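Local coordinates for protein DyP (Bjerkandera adusta, PDB 3VXJ) that acts as a heme-dependent dye-decolorizing peroxidase, probably using hydrogen peroxide to oxidise dyes and phenols, and here binds 2,6-dimethoxyphenol, at residues Leu69-Thr74 / Ser434-Thr439; Glu165-Leu170 / Leu418-Lys423; Lys226-Asn231 / Gln350-Leu355. All coordinates share one frame; numbering follows the deposited sequence.

Contact 1 (Leu69-Thr74 / Ser434-Thr439); sequences LGFSNT and SALTAT
Leu436 reaches from helix 433-440 with a single methyl, CD2, and that methyl does all the touching: it meets Leu69 and Phe71, two residues apart on strand 65-71. On the strand side, the ring of Phe71 offers its edge. Leu436 CD2 lies in the ring plane, 3.8 Å from Phe71 CE2, so this is rim-to-methyl van der Waals contact and not CH-pi packing over a face. With Leu436 CG beside its backbone N (chi1 -75°), the branch is carried off the helix toward the sheet, and the two side chains cross obliquely. Leu69 joins in methyl to methyl, its CD2 standing 4.2 Å from Leu436 CD2. The extended first torsion of Leu69, with CG opposite its own N (chi1 174°), turns that branch toward the helix.

Helix 34-48 closes over the same cluster: Leu41 lies on Leu69, Phe37 on Phe71 and Val45 on Leu436, while Phe29 of strand 23-31 touches both strand residues. Strand 65-71 is an outermost strand of the N-terminal antiparallel sheet, and Phe71 also pairs by backbone with Phe429, so the contact docks the C-terminal helix on the N-terminal half. Past it the chain turns at Ser72, whose OG caps the following helix at Gly75 N.

The three side chains that meet are buried and purely hydrocarbon. Their hold on one another therefore rests on shape and the exclusion of water, with neither charge nor polar directionality to fix the register.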
loop_
_atom_site.group_PDB
_atom_site.type_symbol
_atom_site.label_atom_id
_atom_site.label_comp_id
_atom_site.label_asym_id
_atom_site.label_seq_id
_atom_site.Cartn_x
_atom_site.Cartn_y
_atom_site.Cartn_z
ATOM N N LEU A 69 5.556 5.280 14.416
ATOM C CA LEU A 69 5.507 6.733 14.377
ATOM C C LEU A 69 6.353 7.282 13.237
ATOM O O LEU A 69 7.547 6.980 13.126
ATOM C CB LEU A 69 5.972 7.312 15.723
ATOM C CG LEU A 69 6.147 8.830 15.880
ATOM C CD1 LEU A 69 4.831 9.583 15.689
ATOM C CD2 LEU A 69 6.721 9.126 17.249
ATOM N N GLY A 70 5.718 8.087 12.390
ATOM C CA GLY A 70 6.406 8.765 11.298
ATOM C C GLY A 70 6.214 10.268 11.340
ATOM O O GLY A 70 5.251 10.778 11.924
ATOM N N PHE A 71 7.141 10.978 10.703
ATOM C CA PHE A 71 7.125 12.438 10.637
ATOM C C PHE A 71 7.135 12.938 9.210
ATOM O O PHE A 71 7.811 12.380 8.354
ATOM C CB PHE A 71 8.346 13.016 11.366
ATOM C CG PHE A 71 8.335 12.759 12.835
ATOM C CD1 PHE A 71 7.653 13.612 13.695
ATOM C CD2 PHE A 71 8.963 11.635 13.359
ATOM C CE1 PHE A 71 7.612 13.359 15.062
ATOM C CE2 PHE A 71 8.933 11.374 14.733
ATOM C CZ PHE A 71 8.257 12.244 15.578
ATOM N N SER A 72 6.395 14.008 8.964
ATOM C CA SER A 72 6.465 14.711 7.701
ATOM C C SER A 72 7.661 15.654 7.747
ATOM O O SER A 72 8.271 15.850 8.790
ATOM C CB SER A 72 5.191 15.523 7.502
ATOM O OG SER A 72 5.206 16.636 8.382
ATOM N N ASN A 73 7.972 16.268 6.612
ATOM C CA ASN A 73 8.999 17.283 6.572
ATOM C C ASN A 73 8.695 18.442 7.521
ATOM O O ASN A 73 9.579 18.903 8.249
ATOM C CB ASN A 73 9.184 17.811 5.154
ATOM C CG ASN A 73 10.190 18.931 5.092
ATOM O OD1 ASN A 73 11.387 18.705 5.221
ATOM N ND2 ASN A 73 9.704 20.151 4.947
ATOM N N THR A 74 7.457 18.925 7.525
ATOM C CA THR A 74 7.152 20.046 8.402
ATOM C C THR A 74 7.220 19.645 9.876
ATOM O O THR A 74 7.538 20.472 10.722
ATOM C CB THR A 74 5.819 20.706 8.071
ATOM O OG1 THR A 74 4.805 19.699 7.948
ATOM C CG2 THR A 74 5.930 21.470 6.759
ATOM N N SER A 434 16.049 3.960 17.966
ATOM C CA SER A 434 17.085 4.748 18.630
ATOM C C SER A 434 17.083 6.193 18.128
ATOM O O SER A 434 17.230 7.119 18.918
ATOM C CB SER A 434 18.468 4.095 18.479
ATOM O OG SER A 434 18.850 3.988 17.120
ATOM N N ALA A 435 16.879 6.400 16.824
ATOM C CA ALA A 435 16.867 7.763 16.291
ATOM C C ALA A 435 15.714 8.596 16.843
ATOM O O ALA A 435 15.845 9.807 17.001
ATOM C CB ALA A 435 16.852 7.760 14.776
ATOM N N LEU A 436 14.593 7.947 17.151
ATOM C CA LEU A 436 13.467 8.654 17.754
ATOM C C LEU A 436 13.866 9.413 19.014
ATOM O O LEU A 436 13.481 10.567 19.202
ATOM C CB LEU A 436 12.320 7.696 18.062
ATOM C CG LEU A 436 11.484 7.221 16.872
ATOM C CD1 LEU A 436 10.497 6.179 17.341
ATOM C CD2 LEU A 436 10.752 8.371 16.190
ATOM N N THR A 437 14.645 8.763 19.873
ATOM C CA THR A 437 15.043 9.381 21.134
ATOM C C THR A 437 16.392 10.105 21.075
ATOM O O THR A 437 16.557 11.150 21.713
ATOM C CB THR A 437 14.997 8.369 22.310
ATOM O OG1 THR A 437 15.907 7.289 22.065
ATOM C CG2 THR A 437 13.581 7.823 22.468
ATOM N N ALA A 438 17.340 9.563 20.309
ATOM C CA ALA A 438 18.700 10.115 20.252
ATOM C C ALA A 438 18.820 11.316 19.317
ATOM O O ALA A 438 19.712 12.150 19.483
ATOM C CB ALA A 438 19.708 9.036 19.865
ATOM N N THR A 439 17.918 11.407 18.344
ATOM C CA THR A 439 17.970 12.480 17.347
ATOM C C THR A 439 16.709 13.331 17.367
ATOM O O THR A 439 16.775 14.532 17.653
ATOM C CB THR A 439 18.219 11.935 15.924
ATOM O OG1 THR A 439 19.423 11.161 15.920
ATOM C CG2 THR A 439 18.357 13.076 14.920
#

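Contact 2 (Glu165-Leu170 / Leu418-Lys423); sequences EHFGFL and LFVIPK. With HEM (protoporphyrin IX containing Fe), chain B.
Phe167 sets the edge of its ring against Phe419 and Val420, and this is where the two segments pack tightly. Phe419 O lies in the ring plane, 3.6 Å from Phe167 CZ, so a carbonyl faces the hydrogen-bearing edge, probably a mildly favourable electrostatic match. The same CZ sits 3.7 Å from Phe419 CB, and next to it Phe167 CE2 meets Val420 CG2 at 3.8 Å. The Phe419 ring leads away, toward Glu229 on helix 227-236; the Phe167 ring also stacks with Phe230 of that helix.

Both branches of Val420 reach the heme vinyl end. CG1, anti to the backbone N (chi1 176°), is 3.7 Å from heme CBB, while CG2 meets both that vinyl and the Phe167 edge. On the other segment Glu165, Phe169 and Leu170 line the heme as well, Phe169 CB lying 3.6 Å from CMA.

Glu165 organises its own type I turn and lies against the heme, its OE2 3.3 Å from CMB. Bent at chi2, its side chain folds back toward the backbone of that turn: OE2 receives Phe167 N at 2.8 Å from above the carboxylate plane, and OE1 receives Phe169 N, also at 2.8 Å, on the anti side. Gln225 NE2 gives OE2 a further bond. With an alanine here, the amides of Phe167 and Phe169 and the Gln225 side chain would probably be left without this acceptor, and the turn freer to move beside heme CMB.

The packing thins outward, where Gly168 and Leu418 are partly exposed and Lys423 extends to Gln107 O. Chemically, then, an apolar edge contact joins the segments, while a buried carboxylate, gripped by two backbone N-H groups and the Gln225 side chain, probably keeps the turn in place beside the porphyrin.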
loop_
_atom_site.group_PDB
_atom_site.type_symbol
_atom_site.label_atom_id
_atom_site.label_comp_id
_atom_site.label_asym_id
_atom_site.label_seq_id
_atom_site.Cartn_x
_atom_site.Cartn_y
_atom_site.Cartn_z
ATOM N N GLU A 165 -9.571 -6.761 0.388
ATOM C CA GLU A 165 -9.968 -5.359 0.328
ATOM C C GLU A 165 -11.438 -5.278 -0.153
ATOM O O GLU A 165 -12.052 -6.308 -0.457
ATOM C CB GLU A 165 -8.968 -4.550 -0.516
ATOM C CG GLU A 165 -8.731 -5.080 -1.924
ATOM C CD GLU A 165 -9.940 -4.871 -2.814
ATOM O OE1 GLU A 165 -10.397 -5.854 -3.432
ATOM O OE2 GLU A 165 -10.454 -3.730 -2.839
ATOM N N HIS A 166 -12.001 -4.074 -0.165
ATOM C CA HIS A 166 -13.437 -3.889 -0.405
ATOM C C HIS A 166 -13.999 -4.298 -1.773
ATOM O O HIS A 166 -15.192 -4.588 -1.856
ATOM C CB HIS A 166 -13.890 -2.491 -0.004
ATOM C CG HIS A 166 -14.202 -2.383 1.451
ATOM N ND1 HIS A 166 -15.284 -3.019 2.022
ATOM C CD2 HIS A 166 -13.554 -1.757 2.460
ATOM C CE1 HIS A 166 -15.302 -2.769 3.318
ATOM N NE2 HIS A 166 -14.258 -2.012 3.612
ATOM N N PHE A 167 -13.183 -4.343 -2.823
ATOM C CA PHE A 167 -13.656 -4.908 -4.091
ATOM C C PHE A 167 -13.768 -6.437 -4.017
ATOM O O PHE A 167 -14.346 -7.060 -4.911
ATOM C CB PHE A 167 -12.746 -4.540 -5.267
ATOM C CG PHE A 167 -12.701 -3.062 -5.603
ATOM C CD1 PHE A 167 -13.849 -2.262 -5.611
ATOM C CD2 PHE A 167 -11.487 -2.480 -5.943
ATOM C CE1 PHE A 167 -13.769 -0.913 -5.935
ATOM C CE2 PHE A 167 -11.401 -1.126 -6.276
ATOM C CZ PHE A 167 -12.545 -0.339 -6.267
ATOM N N GLY A 168 -13.211 -7.035 -2.957
ATOM C CA GLY A 168 -13.310 -8.471 -2.729
ATOM C C GLY A 168 -12.029 -9.274 -2.903
ATOM O O GLY A 168 -12.056 -10.501 -2.749
ATOM N N PHE A 169 -10.907 -8.608 -3.174
ATOM C CA PHE A 169 -9.669 -9.317 -3.524
ATOM C C PHE A 169 -8.701 -9.449 -2.360
ATOM O O PHE A 169 -8.439 -8.473 -1.653
ATOM C CB PHE A 169 -8.975 -8.619 -4.710
ATOM C CG PHE A 169 -9.764 -8.679 -5.992
ATOM C CD1 PHE A 169 -9.416 -9.556 -7.002
ATOM C CD2 PHE A 169 -10.887 -7.867 -6.168
ATOM C CE1 PHE A 169 -10.173 -9.641 -8.167
ATOM C CE2 PHE A 169 -11.645 -7.935 -7.342
ATOM C CZ PHE A 169 -11.291 -8.837 -8.333
ATOM N N LEU A 170 -8.171 -10.662 -2.169
ATOM C CA LEU A 170 -7.131 -10.895 -1.152
ATOM C C LEU A 170 -5.940 -9.972 -1.399
ATOM O O LEU A 170 -5.398 -9.936 -2.498
ATOM C CB LEU A 170 -6.681 -12.367 -1.128
ATOM C CG LEU A 170 -5.680 -12.770 -0.036
ATOM C CD1 LEU A 170 -6.237 -12.567 1.375
ATOM C CD2 LEU A 170 -5.290 -14.227 -0.231
ATOM N N LEU A 418 -13.172 5.608 -12.946
ATOM C CA LEU A 418 -12.304 5.526 -11.775
ATOM C C LEU A 418 -13.110 5.063 -10.561
ATOM O O LEU A 418 -14.097 5.698 -10.180
ATOM C CB LEU A 418 -11.620 6.870 -11.505
ATOM C CG LEU A 418 -10.506 6.906 -10.443
ATOM C CD1 LEU A 418 -9.352 5.935 -10.710
ATOM C CD2 LEU A 418 -9.970 8.332 -10.275
ATOM N N PHE A 419 -12.699 3.943 -9.970
ATOM C CA PHE A 419 -13.385 3.381 -8.805
ATOM C C PHE A 419 -12.619 3.610 -7.502
ATOM O O PHE A 419 -13.071 3.193 -6.424
ATOM C CB PHE A 419 -13.615 1.878 -8.982
ATOM C CG PHE A 419 -14.336 1.507 -10.240
ATOM C CD1 PHE A 419 -15.633 1.950 -10.471
ATOM C CD2 PHE A 419 -13.729 0.687 -11.175
ATOM C CE1 PHE A 419 -16.312 1.596 -11.643
ATOM C CE2 PHE A 419 -14.400 0.325 -12.353
ATOM C CZ PHE A 419 -15.685 0.782 -12.580
ATOM N N VAL A 420 -11.460 4.252 -7.616
ATOM C CA VAL A 420 -10.573 4.508 -6.489
ATOM C C VAL A 420 -10.272 6.000 -6.485
ATOM O O VAL A 420 -9.670 6.519 -7.421
ATOM C CB VAL A 420 -9.255 3.703 -6.598
ATOM C CG1 VAL A 420 -8.316 4.063 -5.455
ATOM C CG2 VAL A 420 -9.537 2.193 -6.601
ATOM N N ILE A 421 -10.711 6.691 -5.441
ATOM C CA ILE A 421 -10.632 8.142 -5.385
ATOM C C ILE A 421 -9.654 8.565 -4.289
ATOM O O ILE A 421 -9.904 8.296 -3.113
ATOM C CB ILE A 421 -12.011 8.759 -5.061
ATOM C CG1 ILE A 421 -13.110 8.202 -5.985
ATOM C CG2 ILE A 421 -11.955 10.285 -5.119
ATOM C CD1 ILE A 421 -12.966 8.563 -7.460
ATOM N N PRO A 422 -8.531 9.206 -4.658
ATOM C CA PRO A 422 -7.637 9.719 -3.613
ATOM C C PRO A 422 -8.276 10.890 -2.871
ATOM O O PRO A 422 -8.705 11.874 -3.492
ATOM C CB PRO A 422 -6.394 10.176 -4.400
ATOM C CG PRO A 422 -6.497 9.474 -5.744
ATOM C CD PRO A 422 -7.973 9.399 -6.012
ATOM N N LYS A 423 -8.351 10.768 -1.547
ATOM C CA LYS A 423 -8.963 11.787 -0.688
ATOM C C LYS A 423 -7.924 12.556 0.120
ATOM O O LYS A 423 -8.270 13.461 0.877
ATOM C CB LYS A 423 -9.972 11.148 0.269
ATOM C CG LYS A 423 -11.125 10.402 -0.407
ATOM C CD LYS A 423 -11.967 11.295 -1.318
ATOM C CE LYS A 423 -12.781 12.319 -0.517
ATOM N NZ LYS A 423 -13.462 13.274 -1.431
HETATM C CHA HEM B . -0.918 -5.827 -5.157
HETATM C CHB HEM B . -5.303 -3.960 -4.346
HETATM C CHC HEM B . -3.510 0.519 -4.693
HETATM C CHD HEM B . 0.892 -1.321 -5.471
HETATM C C1A HEM B . -2.264 -5.712 -4.942
HETATM C C2A HEM B . -3.196 -6.814 -4.855
HETATM C C3A HEM B . -4.415 -6.289 -4.640
HETATM C C4A HEM B . -4.276 -4.853 -4.556
HETATM C CMA HEM B . -5.745 -7.047 -4.471
HETATM C CAA HEM B . -2.824 -8.300 -5.056
HETATM C CBA HEM B . -2.378 -9.039 -3.793
HETATM C CGA HEM B . -1.001 -8.652 -3.307
HETATM O O1A HEM B . 0.016 -8.993 -3.948
HETATM O O2A HEM B . -0.922 -8.007 -2.224
HETATM C C1B HEM B . -5.204 -2.583 -4.353
HETATM C C2B HEM B . -6.294 -1.656 -4.139
HETATM C C3B HEM B . -5.795 -0.409 -4.231
HETATM C C4B HEM B . -4.376 -0.528 -4.492
HETATM C CMB HEM B . -7.755 -2.085 -3.879
HETATM C CAB HEM B . -6.530 0.938 -4.064
HETATM C CBB HEM B . -7.660 1.047 -3.362
HETATM C C1C HEM B . -2.174 0.405 -4.980
HETATM C C2C HEM B . -1.270 1.506 -5.254
HETATM C C3C HEM B . -0.050 0.995 -5.486
HETATM C C4C HEM B . -0.155 -0.442 -5.355
HETATM C CMC HEM B . -1.687 2.989 -5.252
HETATM C CAC HEM B . 1.273 1.735 -5.815
HETATM C CBC HEM B . 1.297 2.826 -6.593
HETATM C C1D HEM B . 0.809 -2.687 -5.389
HETATM C C2D HEM B . 1.957 -3.560 -5.412
HETATM C C3D HEM B . 1.399 -4.946 -5.328
HETATM C C4D HEM B . -0.032 -4.789 -5.253
HETATM C CMD HEM B . 3.451 -3.210 -5.520
HETATM C CAD HEM B . 2.243 -6.229 -5.347
HETATM C CBD HEM B . 2.571 -6.538 -6.805
HETATM C CGD HEM B . 3.441 -7.759 -6.931
HETATM O O1D HEM B . 3.068 -8.664 -7.726
HETATM O O2D HEM B . 4.493 -7.837 -6.257
HETATM N NA HEM B . -2.959 -4.541 -4.780
HETATM N NB HEM B . -4.042 -1.863 -4.602
HETATM N NC HEM B . -1.463 -0.768 -5.089
HETATM N ND HEM B . -0.356 -3.441 -5.262
HETATM FE FE HEM B . -2.223 -2.647 -5.002
HETATM O O HOH W 1 -1.888 -2.739 -3.040
#

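Contact 3 (Lys226-Asn231 / Gln350-Leu355). With HEM (protoporphyrin IX containing Fe), chain B.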
loop_
_atom_site.group_PDB
_atom_site.type_symbol
_atom_site.label_atom_id
_atom_site.label_comp_id
_atom_site.label_asym_id
_atom_site.label_seq_id
_atom_site.Cartn_x
_atom_site.Cartn_y
_atom_site.Cartn_z
ATOM N N LYS A 226 -15.342 2.788 -4.794
ATOM C CA LYS A 226 -16.699 2.744 -5.322
ATOM C C LYS A 226 -17.054 1.309 -5.700
ATOM O O LYS A 226 -16.883 0.884 -6.851
ATOM C CB LYS A 226 -16.805 3.673 -6.529
ATOM C CG LYS A 226 -16.351 5.110 -6.264
ATOM C CD LYS A 226 -17.226 5.849 -5.276
ATOM C CE LYS A 226 -16.948 7.342 -5.314
ATOM N NZ LYS A 226 -17.813 8.089 -4.362
ATOM N N VAL A 227 -17.508 0.558 -4.701
ATOM C CA VAL A 227 -17.671 -0.893 -4.849
ATOM C C VAL A 227 -18.902 -1.280 -5.686
ATOM O O VAL A 227 -18.777 -2.089 -6.613
ATOM C CB VAL A 227 -17.640 -1.614 -3.477
ATOM C CG1 VAL A 227 -17.798 -3.116 -3.658
ATOM C CG2 VAL A 227 -16.339 -1.293 -2.745
ATOM N N PRO A 228 -20.086 -0.709 -5.386
ATOM C CA PRO A 228 -21.220 -1.025 -6.268
ATOM C C PRO A 228 -20.955 -0.667 -7.730
ATOM O O PRO A 228 -21.377 -1.396 -8.631
ATOM C CB PRO A 228 -22.343 -0.154 -5.708
ATOM C CG PRO A 228 -22.003 0.016 -4.277
ATOM C CD PRO A 228 -20.502 0.157 -4.265
ATOM N N GLU A 229 -20.251 0.437 -7.957
ATOM C CA GLU A 229 -19.910 0.871 -9.309
ATOM C C GLU A 229 -18.960 -0.119 -9.995
ATOM O O GLU A 229 -19.152 -0.462 -11.155
ATOM C CB GLU A 229 -19.305 2.277 -9.282
ATOM C CG GLU A 229 -20.288 3.391 -8.895
ATOM C CD GLU A 229 -20.456 3.592 -7.383
ATOM O OE1 GLU A 229 -19.953 2.794 -6.553
ATOM O OE2 GLU A 229 -21.123 4.581 -7.012
ATOM N N PHE A 230 -17.940 -0.572 -9.270
ATOM C CA PHE A 230 -17.019 -1.589 -9.773
ATOM C C PHE A 230 -17.769 -2.864 -10.155
ATOM O O PHE A 230 -17.598 -3.404 -11.253
ATOM C CB PHE A 230 -15.958 -1.871 -8.704
ATOM C CG PHE A 230 -15.058 -3.036 -9.018
ATOM C CD1 PHE A 230 -13.980 -2.892 -9.882
ATOM C CD2 PHE A 230 -15.284 -4.277 -8.436
ATOM C CE1 PHE A 230 -13.140 -3.976 -10.157
ATOM C CE2 PHE A 230 -14.450 -5.358 -8.703
ATOM C CZ PHE A 230 -13.387 -5.211 -9.577
ATOM N N ASN A 231 -18.603 -3.345 -9.235
ATOM C CA ASN A 231 -19.378 -4.557 -9.461
ATOM C C ASN A 231 -20.275 -4.411 -10.693
ATOM O O ASN A 231 -20.287 -5.278 -11.573
ATOM C CB ASN A 231 -20.227 -4.864 -8.222
ATOM C CG ASN A 231 -20.976 -6.177 -8.332
ATOM O OD1 ASN A 231 -20.367 -7.247 -8.338
ATOM N ND2 ASN A 231 -22.304 -6.101 -8.397
ATOM N N GLN A 350 -22.124 4.592 1.114
ATOM C CA GLN A 350 -21.337 4.673 2.338
ATOM C C GLN A 350 -19.866 4.851 2.008
ATOM O O GLN A 350 -19.404 4.403 0.965
ATOM C CB GLN A 350 -21.529 3.421 3.199
ATOM C CG GLN A 350 -22.992 3.061 3.448
ATOM C CD GLN A 350 -23.174 1.939 4.444
ATOM O OE1 GLN A 350 -23.424 0.791 4.066
ATOM N NE2 GLN A 350 -23.055 2.262 5.726
ATOM N N ASP A 351 -19.150 5.521 2.904
ATOM C CA ASP A 351 -17.723 5.752 2.784
ATOM C C ASP A 351 -16.961 4.497 3.200
ATOM O O ASP A 351 -17.019 4.070 4.347
ATOM C CB ASP A 351 -17.330 6.955 3.660
ATOM C CG ASP A 351 -15.860 7.328 3.539
ATOM O OD1 ASP A 351 -15.218 6.939 2.549
ATOM O OD2 ASP A 351 -15.350 8.021 4.451
ATOM N N ARG A 352 -16.264 3.907 2.238
ATOM C CA ARG A 352 -15.402 2.757 2.469
ATOM C C ARG A 352 -14.215 2.852 1.520
ATOM O O ARG A 352 -14.273 3.539 0.495
ATOM C CB ARG A 352 -16.151 1.436 2.251
ATOM C CG ARG A 352 -16.673 1.238 0.826
ATOM C CD ARG A 352 -17.424 -0.079 0.681
ATOM N NE ARG A 352 -18.621 -0.147 1.521
ATOM C CZ ARG A 352 -19.826 0.318 1.181
ATOM N NH1 ARG A 352 -20.029 0.925 0.017
ATOM N NH2 ARG A 352 -20.840 0.190 2.021
ATOM N N GLY A 353 -13.133 2.150 1.830
ATOM C CA GLY A 353 -11.974 2.198 0.955
ATOM C C GLY A 353 -10.751 1.538 1.541
ATOM O O GLY A 353 -10.853 0.514 2.225
ATOM N N LEU A 354 -9.594 2.130 1.275
ATOM C CA LEU A 354 -8.315 1.563 1.656
ATOM C C LEU A 354 -7.452 2.653 2.245
ATOM O O LEU A 354 -7.297 3.726 1.663
ATOM C CB LEU A 354 -7.603 0.931 0.445
ATOM C CG LEU A 354 -6.361 0.061 0.728
ATOM C CD1 LEU A 354 -6.735 -1.218 1.493
ATOM C CD2 LEU A 354 -5.622 -0.292 -0.577
ATOM N N LEU A 355 -6.917 2.368 3.421
ATOM C CA LEU A 355 -5.849 3.174 4.001
ATOM C C LEU A 355 -4.544 2.530 3.557
ATOM O O LEU A 355 -4.101 1.525 4.123
ATOM C CB LEU A 355 -5.983 3.247 5.527
ATOM C CG LEU A 355 -7.356 3.737 5.997
ATOM C CD1 LEU A 355 -7.453 3.797 7.510
ATOM C CD2 LEU A 355 -7.714 5.090 5.398
HETATM C CHA HEM B . -0.918 -5.827 -5.157
HETATM C CHB HEM B . -5.303 -3.960 -4.346
HETATM C CHC HEM B . -3.510 0.519 -4.693
HETATM C CHD HEM B . 0.892 -1.321 -5.471
HETATM C C1A HEM B . -2.264 -5.712 -4.942
HETATM C C2A HEM B . -3.196 -6.814 -4.855
HETATM C C3A HEM B . -4.415 -6.289 -4.640
HETATM C C4A HEM B . -4.276 -4.853 -4.556
HETATM C CMA HEM B . -5.745 -7.047 -4.471
HETATM C CAA HEM B . -2.824 -8.300 -5.056
HETATM C CBA HEM B . -2.378 -9.039 -3.793
HETATM C CGA HEM B . -1.001 -8.652 -3.307
HETATM O O1A HEM B . 0.016 -8.993 -3.948
HETATM O O2A HEM B . -0.922 -8.007 -2.224
HETATM C C1B HEM B . -5.204 -2.583 -4.353
HETATM C C2B HEM B . -6.294 -1.656 -4.139
HETATM C C3B HEM B . -5.795 -0.409 -4.231
HETATM C C4B HEM B . -4.376 -0.528 -4.492
HETATM C CMB HEM B . -7.755 -2.085 -3.879
HETATM C CAB HEM B . -6.530 0.938 -4.064
HETATM C CBB HEM B . -7.660 1.047 -3.362
HETATM C C1C HEM B . -2.174 0.405 -4.980
HETATM C C2C HEM B . -1.270 1.506 -5.254
HETATM C C3C HEM B . -0.050 0.995 -5.486
HETATM C C4C HEM B . -0.155 -0.442 -5.355
HETATM C CMC HEM B . -1.687 2.989 -5.252
HETATM C CAC HEM B . 1.273 1.735 -5.815
HETATM C CBC HEM B . 1.297 2.826 -6.593
HETATM C C1D HEM B . 0.809 -2.687 -5.389
HETATM C C2D HEM B . 1.957 -3.560 -5.412
HETATM C C3D HEM B . 1.399 -4.946 -5.328
HETATM C C4D HEM B . -0.032 -4.789 -5.253
HETATM C CMD HEM B . 3.451 -3.210 -5.520
HETATM C CAD HEM B . 2.243 -6.229 -5.347
HETATM C CBD HEM B . 2.571 -6.538 -6.805
HETATM C CGD HEM B . 3.441 -7.759 -6.931
HETATM O O1D HEM B . 3.068 -8.664 -7.726
HETATM O O2D HEM B . 4.493 -7.837 -6.257
HETATM N NA HEM B . -2.959 -4.541 -4.780
HETATM N NB HEM B . -4.042 -1.863 -4.602
HETATM N NC HEM B . -1.463 -0.768 -5.089
HETATM N ND HEM B . -0.356 -3.441 -5.262
HETATM FE FE HEM B . -2.223 -2.647 -5.002
HETATM O O HOH W 2 -18.337 1.943 -2.216
HETATM O O HOH W 1 -1.888 -2.739 -3.040
#
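The opening turn of helix 227-236 meets the Gln350-Leu355 segment, on strand 353-360, where Val227 and Pro228 lie against Arg352, in the C-terminal half of the dimeric alpha+beta barrel fold. Val227 CG2 rests 3.8 Å from Arg352 CD, methyl against methylene, and the two side chains cross at about a right angle. Pro228 comes in more loosely: its CD is 4.4 Å from Arg352 NH1, approaching the guanidinium at a slant.

Water 2 bridges the two segments and is the polar link of the contact. It accepts from Val227 N at 3.0 Å and from Arg352 NH1, also at 3.0 Å, the latter in the guanidinium plane. The first N-H of the helix is thus satisfied through a water it shares with the arginine. Pro228 follows with no N-H to place, while Phe230 N closes the turn on Lys226 O.

In Arg352, CG between the backbone N and carbonyl carbon (chi1 62°) sets the chain alongside Val227, and the bend at chi3 (63°) turns the guanidinium toward water 2. Its charged end has other anchors: NH1 forms a salt bridge with Glu342, NE bonds to Pro336 O and NH2 makes a weak bond to Glu337 O. Those partners probably fix the rotation of the guanidinium and so the water's position.

Two residues on, Leu354 CD2 lies 3.7 Å from heme C3B. Strand 353-360 runs between strands 328-334 and 216-225, Arg352 pairing by backbone with Gln225, while helix 340-345 flanks the contact, with Pro228 lying on its Glu342 and Asn231 on its Leu343.

How the contacts relate
Contacts 2 and 3 are close neighbours, their centres about 6 Å apart, whereas contact 1 lies about 31 Å from the centre of contact 2 and 34 Å from that of contact 3, across the middle of the chain. Along the sequence they enclose one another like brackets: contact 1 outermost, then contact 2, then contact 3. Contacts 2 and 3 share the C-terminal antiparallel sheet and the heme, and Phe419 O probably bonds Lys226 N between them. Contact 1 belongs to the N-terminal sheet, yet strand 420-430 leads directly to its helix 433-440. The chain's last strand and helix thereby connect the heme-bearing half with the N-terminal half.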